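Local structure of argininosuccinate lyase (Chelativorans sp., 6RX8) at residues Q45-H50 and I108-N113; D151-V156 and D435-V440. The protein probably catalyses the reversible cleavage of argininosuccinate into fumarate and L-arginine, the last step of arginine biosynthesis. The protein carries 2 engineered substitutions. All blocks are in the same frame, centred on the assembly; numbering follows the deposited sequence.

Overall arrangement
Interactions 1 and 2 lie on opposite sides of the centre of the elongated chain, their centres 61 Å apart and their nearest atoms about 46 Å apart. Helix 112-147, which starts inside interaction 1, is followed in the chain by strand 153-158, which carries interaction 2, so the two contacts come in series. Interaction 1 backs directly onto a fumarate site through Ser-111, Arg-112 and Asn-113. Interaction 2 holds no ligand, but its strand runs on to Thr-158, and Thr-158 of the third subunit bonds the fumarate gripped by interaction 1. Different regions of three subunits of the tetramer thus meet at one fumarate: the helix start at 111-113 of this chain, the strand end of the third and residues of the second.

Interaction 1: Q45-H50 and I108-N113; sequences QIHRAH and IGRSRN. With FUM (fumaric acid), chain B; FUM (fumaric acid), chain C.
Arg-110 and His-50 share most of the buried surface here, in the helical fold of the fumarase/aspartase superfamily, where Ser-111, Arg-112 and Asn-113 form the N-terminus of helix 112-147, beside helix 35-56. The methylene CD of Arg-110 sits over one face of the His-50 imidazole, 3.9 Å from the ring centroid and 8° off its normal, a CH-pi contact. The guanidinium continues past the ring with its plane only 20° from the imidazole's. A bend at chi3 in an otherwise extended chain sends it toward His-47, whose ring is met at its edge: Arg-110 NH1 donates to His-47 ND1 over 2.9 Å, in the imidazole plane but tilted from the guanidinium plane. Tyr-88 and His-107 take further hydrogen bonds from the same guanidinium, fixing its rotation. With CG opposite the backbone N (chi1 -174°), His-50 extends toward the loop, and His-50 NE2 gives a bond of 2.9 Å to Ile-108 O in its own ring plane, satisfying a buried carbonyl. Ile-46 CG2 adds packing beside Arg-110 NH1.

Just beyond Arg-110 the loop becomes a fumarate site. Ser-111 caps the helix, Ser-111 OG accepting from Asn-113 N at 2.9 Å. Ser-111 OG also gives a 2.6 Å bond to O7 of the chain B fumarate. Ser-281, Lys-286 and Asn-288 of the second subunit and Thr-158 of the third also hold this ligand. A second fumarate lies over one face of the Arg-112 guanidinium, while at the edge Arg-112 NE and NH2 both reach O8 of the first, the NE bond measuring 2.8 Å.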
loop_
_atom_site.group_PDB
_atom_site.type_symbol
_atom_site.label_atom_id
_atom_site.label_comp_id
_atom_site.label_asym_id
_atom_site.label_seq_id
_atom_site.Cartn_x
_atom_site.Cartn_y
_atom_site.Cartn_z
ATOM N N GLN A 45 19.517 -25.387 -14.232
ATOM C CA GLN A 45 19.781 -26.404 -13.221
ATOM C C GLN A 45 18.590 -27.342 -13.077
ATOM O O GLN A 45 18.763 -28.558 -12.946
ATOM C CB GLN A 45 20.123 -25.744 -11.889
ATOM C CG GLN A 45 21.447 -25.029 -11.914
ATOM C CD GLN A 45 22.593 -25.982 -12.183
ATOM O OE1 GLN A 45 22.958 -26.779 -11.320
ATOM N NE2 GLN A 45 23.142 -25.928 -13.400
ATOM N N ILE A 46 17.370 -26.796 -13.118
ATOM C CA ILE A 46 16.176 -27.626 -12.990
ATOM C C ILE A 46 16.080 -28.619 -14.147
ATOM O O ILE A 46 15.767 -29.799 -13.942
ATOM C CB ILE A 46 14.921 -26.737 -12.891
ATOM C CG1 ILE A 46 14.888 -26.016 -11.535
ATOM C CG2 ILE A 46 13.670 -27.574 -13.108
ATOM C CD1 ILE A 46 13.876 -24.889 -11.471
ATOM N N HIS A 47 16.320 -28.162 -15.379
ATOM C CA HIS A 47 16.347 -29.085 -16.509
ATOM C C HIS A 47 17.270 -30.262 -16.227
ATOM O O HIS A 47 16.908 -31.422 -16.444
ATOM C CB HIS A 47 16.796 -28.359 -17.774
ATOM C CG HIS A 47 15.917 -27.216 -18.148
ATOM N ND1 HIS A 47 14.563 -27.214 -17.896
ATOM C CD2 HIS A 47 16.191 -26.033 -18.744
ATOM C CE1 HIS A 47 14.040 -26.080 -18.322
ATOM N NE2 HIS A 47 15.007 -25.345 -18.840
ATOM N N ARG A 48 18.472 -29.982 -15.726
ATOM C CA ARG A 48 19.415 -31.062 -15.463
ATOM C C ARG A 48 18.908 -31.968 -14.347
ATOM O O ARG A 48 18.907 -33.195 -14.484
ATOM C CB ARG A 48 20.787 -30.480 -15.130
ATOM C CG ARG A 48 21.434 -29.730 -16.292
ATOM C CD ARG A 48 22.713 -29.014 -15.856
ATOM N NE ARG A 48 23.480 -28.565 -17.015
ATOM C CZ ARG A 48 23.165 -27.503 -17.753
ATOM N NH1 ARG A 48 22.099 -26.777 -17.452
ATOM N NH2 ARG A 48 23.913 -27.168 -18.796
ATOM N N ALA A 49 18.445 -31.379 -13.243
ATOM C CA ALA A 49 17.955 -32.188 -12.131
ATOM C C ALA A 49 16.745 -33.008 -12.546
ATOM O O ALA A 49 16.644 -34.199 -12.230
ATOM C CB ALA A 49 17.600 -31.298 -10.942
ATOM N N HIS A 50 15.816 -32.384 -13.257
ATOM C CA HIS A 50 14.656 -33.106 -13.749
ATOM C C HIS A 50 15.065 -34.267 -14.650
ATOM O O HIS A 50 14.582 -35.394 -14.491
ATOM C CB HIS A 50 13.749 -32.135 -14.492
ATOM C CG HIS A 50 12.463 -32.745 -14.912
ATOM N ND1 HIS A 50 11.508 -33.142 -14.004
ATOM C CD2 HIS A 50 11.985 -33.062 -16.136
ATOM C CE1 HIS A 50 10.483 -33.662 -14.655
ATOM N NE2 HIS A 50 10.751 -33.631 -15.948
ATOM N N ILE A 108 8.735 -34.198 -19.893
ATOM C CA ILE A 108 7.845 -35.259 -19.447
ATOM C C ILE A 108 7.539 -35.063 -17.970
ATOM O O ILE A 108 8.447 -34.895 -17.146
ATOM C CB ILE A 108 8.479 -36.633 -19.722
ATOM C CG1 ILE A 108 8.471 -36.938 -21.227
ATOM C CG2 ILE A 108 7.770 -37.741 -18.920
ATOM C CD1 ILE A 108 9.392 -38.092 -21.622
ATOM N N GLY A 109 6.252 -35.079 -17.630
ATOM C CA GLY A 109 5.858 -34.962 -16.242
ATOM C C GLY A 109 6.041 -33.583 -15.664
ATOM O O GLY A 109 6.004 -33.417 -14.442
ATOM N N ARG A 110 6.217 -32.576 -16.511
ATOM C CA ARG A 110 6.589 -31.256 -16.043
ATOM C C ARG A 110 5.760 -30.195 -16.746
ATOM O O ARG A 110 5.193 -30.411 -17.817
ATOM C CB ARG A 110 8.083 -30.997 -16.272
ATOM C CG ARG A 110 8.628 -29.762 -15.577
ATOM C CD ARG A 110 10.139 -29.652 -15.811
ATOM N NE ARG A 110 10.473 -29.411 -17.212
ATOM C CZ ARG A 110 11.700 -29.150 -17.645
ATOM N NH1 ARG A 110 12.711 -29.112 -16.785
ATOM N NH2 ARG A 110 11.915 -28.927 -18.932
ATOM N N SER A 111 5.717 -29.031 -16.120
ATOM C CA SER A 111 4.992 -27.881 -16.622
ATOM C C SER A 111 5.904 -26.667 -16.569
ATOM O O SER A 111 6.915 -26.655 -15.865
ATOM C CB SER A 111 3.729 -27.638 -15.782
ATOM O OG SER A 111 3.037 -26.478 -16.194
ATOM N N ARG A 112 5.526 -25.619 -17.294
ATOM C CA ARG A 112 6.110 -24.322 -16.982
ATOM C C ARG A 112 5.712 -23.844 -15.588
ATOM O O ARG A 112 6.421 -23.029 -14.987
ATOM C CB ARG A 112 5.697 -23.282 -18.022
ATOM C CG ARG A 112 6.440 -23.442 -19.342
ATOM C CD ARG A 112 6.120 -22.324 -20.326
ATOM N NE ARG A 112 4.699 -22.283 -20.639
ATOM C CZ ARG A 112 4.136 -21.445 -21.503
ATOM N NH1 ARG A 112 4.875 -20.569 -22.170
ATOM N NH2 ARG A 112 2.822 -21.479 -21.687
ATOM N N ASN A 113 4.597 -24.336 -15.051
ATOM C CA ASN A 113 4.115 -23.805 -13.783
ATOM C C ASN A 113 4.992 -24.261 -12.627
ATOM O O ASN A 113 5.413 -23.443 -11.801
ATOM C CB ASN A 113 2.664 -24.220 -13.553
ATOM C CG ASN A 113 1.744 -23.722 -14.638
ATOM O OD1 ASN A 113 2.120 -22.868 -15.445
ATOM N ND2 ASN A 113 0.529 -24.247 -14.667
HETATM O OXT FUM B . -2.304 -23.378 -18.633
HETATM C C FUM B . -1.322 -23.503 -17.873
HETATM O O FUM B . -1.459 -23.627 -16.630
HETATM C C4 FUM B . 0.011 -23.514 -18.516
HETATM C C5 FUM B . 0.816 -24.558 -18.321
HETATM C C6 FUM B . 2.163 -24.646 -18.945
HETATM O O7 FUM B . 2.944 -25.567 -18.607
HETATM O O8 FUM B . 2.482 -23.800 -19.808
HETATM O OXT FUM C . 5.164 -19.119 -18.646
HETATM C C FUM C . 3.962 -19.349 -18.911
HETATM O O FUM C . 3.267 -20.149 -18.251
HETATM C C4 FUM C . 3.287 -18.666 -20.027
HETATM C C5 FUM C . 3.690 -17.482 -20.449
HETATM C C6 FUM C . 2.994 -16.809 -21.562
HETATM O O7 FUM C . 3.210 -15.588 -21.600
HETATM O O8 FUM C . 2.242 -17.401 -22.387
#

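Interaction 2: D151-V156 and D435-V440; sequences DTVMVV and DPWQNV
Strand 153-156 and helix 436-440 cross steeply, their N-to-C directions 74° apart and their axes approaching to 9.0 Å. The backbones come nearest where Val-153 CA stands 6.7 Å from Trp-437 CA, at the start of both elements. Ahead of the strand, Thr-152 centres an inverse gamma turn, closed by a weak bond from Val-153 N to Asp-151 O. The helix is N-capped by Asp-435: Gln-438 N meets Asp-435 OD1 at 3.2 Å from above the carboxylate plane, and Trp-437 N adds a weaker bond to the same oxygen. Asp-435 O is gripped twice by Asn-439, once through its backbone N and once through Asn-439 ND2.

Val-153 is the apolar centre of the contact. Its CB packs 4.1 Å from Trp-437 CE3, on the six-membered ring of the indole. Its CG2 branch points instead into the helix surface, where it approaches Val-440 CG2 at 4.2 Å and, more loosely, Pro-436 CB. The strand is one arm of the antiparallel hairpin 153-158/161-167, and the short helix belongs to the C-terminal region of the lyase, so the packing ties together two parts of the fold far apart in sequence. Pro-451, at the start of the long helix 451-500, touches Asp-151, Trp-437 and Val-440, while Val-153 also packs on Arg-357 of helix 353-362.

The trans first torsion of Trp-437 (chi1 -174°) swings the indole across the start of the strand to Asp-151. There Asp-151 OD1 lies 3.6 Å from Trp-437 CH2, and the exposed carboxylate stands nearly perpendicular to the ring, the planes 88° apart.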
loop_
_atom_site.group_PDB
_atom_site.type_symbol
_atom_site.label_atom_id
_atom_site.label_comp_id
_atom_site.label_asym_id
_atom_site.label_seq_id
_atom_site.Cartn_x
_atom_site.Cartn_y
_atom_site.Cartn_z
ATOM N N ASP A 151 31.239 4.136 26.630
ATOM C CA ASP A 151 31.433 5.326 27.445
ATOM C C ASP A 151 30.984 6.592 26.740
ATOM O O ASP A 151 31.169 7.688 27.278
ATOM C CB ASP A 151 32.903 5.483 27.839
ATOM C CG ASP A 151 33.344 4.449 28.825
ATOM O OD1 ASP A 151 32.470 3.835 29.468
ATOM O OD2 ASP A 151 34.565 4.253 28.953
ATOM N N THR A 152 30.398 6.464 25.551
ATOM C CA THR A 152 30.038 7.612 24.724
ATOM C C THR A 152 28.669 8.112 25.159
ATOM O O THR A 152 27.640 7.838 24.540
ATOM C CB THR A 152 30.068 7.221 23.254
ATOM O OG1 THR A 152 31.380 6.736 22.940
ATOM C CG2 THR A 152 29.736 8.398 22.378
ATOM N N VAL A 153 28.671 8.866 26.260
ATOM C CA VAL A 153 27.418 9.346 26.820
ATOM C C VAL A 153 26.748 10.266 25.810
ATOM O O VAL A 153 27.405 11.077 25.147
ATOM C CB VAL A 153 27.658 10.057 28.160
ATOM C CG1 VAL A 153 28.586 11.253 27.989
ATOM C CG2 VAL A 153 26.329 10.492 28.754
ATOM N N MET A 154 25.431 10.133 25.683
ATOM C CA MET A 154 24.647 10.956 24.773
ATOM C C MET A 154 23.185 10.815 25.164
ATOM O O MET A 154 22.808 9.892 25.887
ATOM C CB MET A 154 24.855 10.539 23.314
ATOM C CG MET A 154 24.232 9.197 22.986
ATOM S SD MET A 154 24.379 8.729 21.253
ATOM C CE MET A 154 23.090 7.493 21.134
ATOM N N VAL A 155 22.351 11.704 24.654
ATOM C CA VAL A 155 20.927 11.609 24.953
ATOM C C VAL A 155 20.263 10.652 23.974
ATOM O O VAL A 155 20.628 10.577 22.793
ATOM C CB VAL A 155 20.241 12.988 24.922
ATOM C CG1 VAL A 155 20.935 13.946 25.884
ATOM C CG2 VAL A 155 20.195 13.526 23.501
ATOM N N VAL A 156 19.286 9.910 24.486
ATOM C CA VAL A 156 18.290 9.230 23.671
ATOM C C VAL A 156 17.089 10.158 23.516
ATOM O O VAL A 156 16.785 10.985 24.391
ATOM C CB VAL A 156 17.892 7.871 24.293
ATOM C CG1 VAL A 156 17.092 8.066 25.576
ATOM C CG2 VAL A 156 17.118 7.024 23.267
ATOM N N ASP A 435 24.133 14.606 37.185
ATOM C CA ASP A 435 25.343 14.163 36.505
ATOM C C ASP A 435 24.930 13.149 35.449
ATOM O O ASP A 435 24.495 12.044 35.780
ATOM C CB ASP A 435 26.320 13.553 37.505
ATOM C CG ASP A 435 27.609 13.115 36.854
ATOM O OD1 ASP A 435 27.578 12.626 35.706
ATOM O OD2 ASP A 435 28.663 13.260 37.497
ATOM N N PRO A 436 25.057 13.492 34.163
ATOM C CA PRO A 436 24.542 12.582 33.125
ATOM C C PRO A 436 25.225 11.228 33.129
ATOM O O PRO A 436 24.576 10.222 32.814
ATOM C CB PRO A 436 24.798 13.356 31.822
ATOM C CG PRO A 436 25.966 14.233 32.135
ATOM C CD PRO A 436 25.792 14.633 33.582
ATOM N N TRP A 437 26.516 11.166 33.477
ATOM C CA TRP A 437 27.189 9.874 33.542
ATOM C C TRP A 437 26.607 9.024 34.664
ATOM O O TRP A 437 26.385 7.819 34.490
ATOM C CB TRP A 437 28.693 10.053 33.735
ATOM C CG TRP A 437 29.436 8.749 33.671
ATOM C CD1 TRP A 437 30.263 8.216 34.623
ATOM C CD2 TRP A 437 29.397 7.803 32.600
ATOM N NE1 TRP A 437 30.747 6.999 34.200
ATOM C CE2 TRP A 437 30.228 6.724 32.962
ATOM C CE3 TRP A 437 28.734 7.762 31.369
ATOM C CZ2 TRP A 437 30.420 5.623 32.134
ATOM C CZ3 TRP A 437 28.927 6.670 30.550
ATOM C CH2 TRP A 437 29.762 5.615 30.936
ATOM N N GLN A 438 26.328 9.639 35.816
ATOM C CA GLN A 438 25.669 8.911 36.894
ATOM C C GLN A 438 24.267 8.475 36.489
ATOM O O GLN A 438 23.789 7.432 36.951
ATOM C CB GLN A 438 25.617 9.764 38.161
ATOM C CG GLN A 438 26.989 10.091 38.743
ATOM C CD GLN A 438 27.844 8.853 38.998
ATOM O OE1 GLN A 438 27.376 7.861 39.560
ATOM N NE2 GLN A 438 29.106 8.907 38.579
ATOM N N ASN A 439 23.583 9.256 35.642
ATOM C CA ASN A 439 22.310 8.792 35.097
ATOM C C ASN A 439 22.501 7.470 34.366
ATOM O O ASN A 439 21.686 6.546 34.492
ATOM C CB ASN A 439 21.715 9.823 34.134
ATOM C CG ASN A 439 20.933 10.917 34.838
ATOM O OD1 ASN A 439 19.753 11.136 34.553
ATOM N ND2 ASN A 439 21.595 11.634 35.732
ATOM N N VAL A 440 23.569 7.373 33.576
ATOM C CA VAL A 440 23.841 6.149 32.837
ATOM C C VAL A 440 24.193 5.025 33.802
ATOM O O VAL A 440 23.614 3.935 33.740
ATOM C CB VAL A 440 24.952 6.397 31.798
ATOM C CG1 VAL A 440 25.430 5.107 31.200
ATOM C CG2 VAL A 440 24.445 7.326 30.693
#